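Local coordinates for peptidyl-prolyl cis-trans isomerase (Hirschia baltica, PDB 5EX2), which probably catalyses the cis-trans isomerisation of peptide bonds preceding proline, as cyclophilins do, and so assists protein folding, at residues W17-P22 against E229-R234. Numbering follows the deposited sequence.
Sequences WRSVDP and EAWVMR
Strands 17-19 and 229-233 form an antiparallel pair in a small three-stranded sheet, separate from the eight-stranded cyclophilin barrel. R18 and V232 are a hydrogen-bonded pair. R18 N donates to V232 O at 2.8 Å, and V232 N donates to R18 O in the plane of that carbonyl. Further along, V20 N donates to A230 O almost straight (177°). On one face, M233 CB lies over the six-membered ring of W17 in a CH-pi contact, 4.2 Å from the ring centroid. The M233 chain bends at its last torsion (chi3 -74°), which brings CE to 3.6 Å from W17 CZ2. SD sits obliquely to the ring, a Met-aromatic contact. S19 CB meets W231 NE1 at 3.6 Å, and water 3 lies over the centre of the W231 ring. This water links S19 OG to A230 O.

The fold sets strand 229-233 between 17-19 and 261-264, so the N-terminal segment edges a sheet built with C-terminal strands. Helix 7-11 packs on W17 and W231. On the other face, R18 runs beside V232, its NH2 3.4 Å from V232 CB. Its NH1 forms a salt bridge with E38 of the barrel. V20 CG2 touches V232 CG2. R18 CB lies over the centre of the R234 guanidinium face, 3.6 Å from R234 CZ, and the two guanidinium planes stand 75° apart. R234 NE bonds to P14 O. R234 NH2 donates to water 1, which donates to W17 O. An alanine here would lack the guanidinium, and so its cover over R18 CB, the bond to P14 and the water bridge; this edge of the pair would probably be held less firmly. Water 2 accepts from R18 NE and donates to M233 O.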
ATOM      1  N   TRP A  17     -14.930   9.300  -6.236  1.00  9.14           N
ATOM      2  CA  TRP A  17     -14.274   9.029  -4.959  1.00  8.96           C
ATOM      3  C   TRP A  17     -14.833   7.787  -4.283  1.00 10.37           C
ATOM      4  O   TRP A  17     -16.045   7.618  -4.116  1.00 13.30           O
ATOM      5  CB  TRP A  17     -14.403  10.230  -4.028  1.00 10.08           C
ATOM      6  CG  TRP A  17     -13.711  11.420  -4.562  1.00  9.85           C
ATOM      7  CD1 TRP A  17     -14.267  12.430  -5.288  1.00  9.69           C
ATOM      8  CD2 TRP A  17     -12.315  11.717  -4.456  1.00  9.93           C
ATOM      9  NE1 TRP A  17     -13.307  13.349  -5.623  1.00 10.55           N
ATOM     10  CE2 TRP A  17     -12.096  12.929  -5.130  1.00 11.34           C
ATOM     11  CE3 TRP A  17     -11.227  11.072  -3.853  1.00  9.39           C
ATOM     12  CZ2 TRP A  17     -10.839  13.520  -5.212  1.00 10.03           C
ATOM     13  CZ3 TRP A  17      -9.981  11.665  -3.940  1.00 10.47           C
ATOM     14  CH2 TRP A  17      -9.801  12.878  -4.601  1.00  9.99           C
ATOM     15  N   ARG A  18     -13.907   6.933  -3.875  1.00  9.68           N
ATOM     16  CA  ARG A  18     -14.204   5.684  -3.190  1.00  8.90           C
ATOM     17  C   ARG A  18     -13.900   5.838  -1.710  1.00  8.82           C
ATOM     18  O   ARG A  18     -12.791   6.212  -1.337  1.00 11.19           O
ATOM     19  CB  ARG A  18     -13.363   4.546  -3.792  1.00  9.57           C
ATOM     20  CG  ARG A  18     -13.501   3.209  -3.075  1.00 12.01           C
ATOM     21  CD  ARG A  18     -12.613   2.122  -3.700  1.00 12.25           C
ATOM     22  NE  ARG A  18     -11.189   2.437  -3.632  1.00 10.11           N
ATOM     23  CZ  ARG A  18     -10.442   2.268  -2.545  1.00 11.78           C
ATOM     24  NH1 ARG A  18     -10.981   1.789  -1.432  1.00 13.17           N
ATOM     25  NH2 ARG A  18      -9.160   2.586  -2.575  1.00 12.01           N
ATOM     26  N   SER A  19     -14.880   5.531  -0.874  1.00 10.51           N
ATOM     27  CA  SER A  19     -14.703   5.604   0.566  1.00  9.79           C
ATOM     28  C   SER A  19     -13.916   4.384   1.035  1.00 12.89           C
ATOM     29  O   SER A  19     -14.278   3.253   0.721  1.00 13.50           O
ATOM     30  CB  SER A  19     -16.069   5.674   1.238  1.00 13.33           C
ATOM     31  OG  SER A  19     -15.931   5.654   2.645  1.00 16.79           O
ATOM     32  N   VAL A  20     -12.858   4.615   1.808  1.00 10.62           N
ATOM     33  CA  VAL A  20     -12.032   3.529   2.323  1.00 10.91           C
ATOM     34  C   VAL A  20     -12.721   2.892   3.519  1.00 14.33           C
ATOM     35  O   VAL A  20     -13.147   3.573   4.446  1.00 12.73           O
ATOM     36  CB  VAL A  20     -10.623   4.034   2.701  1.00 10.29           C
ATOM     37  CG1 VAL A  20      -9.802   2.955   3.399  1.00 11.75           C
ATOM     38  CG2 VAL A  20      -9.881   4.532   1.458  1.00 12.15           C
ATOM     39  N   ASP A  21     -12.831   1.575   3.485  1.00 11.45           N
ATOM     40  CA  ASP A  21     -13.361   0.789   4.588  1.00 10.54           C
ATOM     41  C   ASP A  21     -12.503   1.001   5.849  1.00 12.89           C
ATOM     42  O   ASP A  21     -11.290   0.829   5.796  1.00 10.00           O
ATOM     43  CB  ASP A  21     -13.359  -0.683   4.151  1.00 14.20           C
ATOM     44  CG  ASP A  21     -14.008  -1.624   5.141  1.00 16.71           C
ATOM     45  OD1 ASP A  21     -13.990  -1.366   6.359  1.00 16.10           O
ATOM     46  OD2 ASP A  21     -14.508  -2.675   4.681  1.00 22.60           O
ATOM     47  N   PRO A  22     -13.112   1.377   6.990  1.00 10.76           N
ATOM     48  CA  PRO A  22     -12.268   1.562   8.180  1.00 12.18           C
ATOM     49  C   PRO A  22     -11.461   0.324   8.585  1.00 11.54           C
ATOM     50  O   PRO A  22     -10.400   0.501   9.169  1.00 10.62           O
ATOM     51  CB  PRO A  22     -13.281   1.916   9.287  1.00 13.35           C
ATOM     52  CG  PRO A  22     -14.484   2.362   8.614  1.00 15.78           C
ATOM     53  CD  PRO A  22     -14.510   1.776   7.229  1.00 10.98           C
ATOM     54  N   GLU A 229     -11.670   9.747   8.098  1.00 13.18           N
ATOM     55  CA  GLU A 229     -12.408   9.279   6.934  1.00 12.83           C
ATOM     56  C   GLU A 229     -11.531   9.494   5.711  1.00 11.17           C
ATOM     57  O   GLU A 229     -11.091  10.610   5.442  1.00 14.27           O
ATOM     58  CB  GLU A 229     -13.751  10.009   6.808  1.00 14.82           C
ATOM     59  CG  GLU A 229     -14.692   9.753   8.001  1.00 14.52           C
ATOM     60  CD  GLU A 229     -15.974  10.591   8.010  1.00 20.23           C
ATOM     61  OE1 GLU A 229     -16.389  11.125   6.963  1.00 25.20           O
ATOM     62  OE2 GLU A 229     -16.578  10.689   9.096  1.00 28.65           O
ATOM     63  N   ALA A 230     -11.278   8.411   4.979  1.00 12.47           N
ATOM     64  CA  ALA A 230     -10.398   8.460   3.817  1.00 12.32           C
ATOM     65  C   ALA A 230     -11.144   8.140   2.533  1.00  9.57           C
ATOM     66  O   ALA A 230     -12.072   7.327   2.518  1.00 10.64           O
ATOM     67  CB  ALA A 230      -9.228   7.499   4.002  1.00 12.05           C
ATOM     68  N   TRP A 231     -10.729   8.807   1.473  1.00 10.53           N
ATOM     69  CA  TRP A 231     -11.271   8.552   0.147  1.00  9.07           C
ATOM     70  C   TRP A 231     -10.117   8.451  -0.816  1.00  9.47           C
ATOM     71  O   TRP A 231      -9.091   9.111  -0.646  1.00  9.83           O
ATOM     72  CB  TRP A 231     -12.234   9.661  -0.307  1.00 14.96           C
ATOM     73  CG  TRP A 231     -13.641   9.593   0.238  1.00 16.16           C
ATOM     74  CD1 TRP A 231     -14.746   9.023  -0.363  1.00 13.35           C
ATOM     75  CD2 TRP A 231     -14.107  10.168   1.456  1.00 19.49           C
ATOM     76  NE1 TRP A 231     -15.856   9.202   0.426  1.00 21.05           N
ATOM     77  CE2 TRP A 231     -15.490   9.895   1.552  1.00 12.96           C
ATOM     78  CE3 TRP A 231     -13.485  10.870   2.483  1.00 16.44           C
ATOM     79  CZ2 TRP A 231     -16.257  10.309   2.633  1.00 17.05           C
ATOM     80  CZ3 TRP A 231     -14.243  11.281   3.554  1.00 18.65           C
ATOM     81  CH2 TRP A 231     -15.618  10.996   3.628  1.00 22.65           C
ATOM     82  N   VAL A 232     -10.303   7.622  -1.831  1.00  7.47           N
ATOM     83  CA  VAL A 232      -9.323   7.413  -2.892  1.00  8.10           C
ATOM     84  C   VAL A 232     -10.036   7.658  -4.196  1.00  8.59           C
ATOM     85  O   VAL A 232     -11.144   7.169  -4.402  1.00  9.41           O
ATOM     86  CB  VAL A 232      -8.726   5.994  -2.845  1.00  7.87           C
ATOM     87  CG1 VAL A 232      -7.776   5.754  -4.007  1.00  8.59           C
ATOM     88  CG2 VAL A 232      -8.042   5.762  -1.531  1.00  9.01           C
ATOM     89  N   MET A 233      -9.425   8.440  -5.062  1.00  6.68           N
ATOM     90  CA  MET A 233     -10.020   8.721  -6.362  1.00  7.72           C
ATOM     91  C   MET A 233     -10.250   7.414  -7.125  1.00  8.60           C
ATOM     92  O   MET A 233      -9.459   6.485  -7.072  1.00  8.85           O
ATOM     93  CB  MET A 233      -9.130   9.677  -7.159  1.00  8.54           C
ATOM     94  CG  MET A 233      -9.698  10.075  -8.542  1.00  8.05           C
ATOM     95  SD  MET A 233      -8.742  11.350  -9.335  1.00  8.74           S
ATOM     96  CE  MET A 233      -9.197  12.797  -8.382  1.00 10.45           C
ATOM     97  N   ARG A 234     -11.389   7.339  -7.801  1.00  7.71           N
ATOM     98  CA  ARG A 234     -11.750   6.183  -8.604  1.00  8.19           C
ATOM     99  C   ARG A 234     -11.009   6.227  -9.936  1.00  9.00           C
ATOM    100  O   ARG A 234     -11.125   7.192 -10.686  1.00  9.01           O
ATOM    101  CB  ARG A 234     -13.264   6.136  -8.835  1.00  9.44           C
ATOM    102  CG  ARG A 234     -14.038   5.737  -7.592  1.00 10.03           C
ATOM    103  CD  ARG A 234     -15.517   5.477  -7.843  1.00 12.55           C
ATOM    104  NE  ARG A 234     -16.219   5.131  -6.603  1.00 18.79           N
ATOM    105  CZ  ARG A 234     -16.182   3.937  -6.007  1.00 21.68           C
ATOM    106  NH1 ARG A 234     -15.468   2.939  -6.513  1.00 15.75           N
ATOM    107  NH2 ARG A 234     -16.862   3.738  -4.886  1.00 21.56           N
TER
HETATM  108  O   HOH W   1     -18.201   5.791  -4.342  1.00 30.69           O
HETATM  109  O   HOH W   2     -10.230   3.912  -5.873  1.00  9.78           O
HETATM  110  O   HOH W   3     -14.567   7.547   4.004  1.00 15.59           O
HETATM  111  O   HOH W   4     -12.864   6.008   5.510  1.00 14.34           O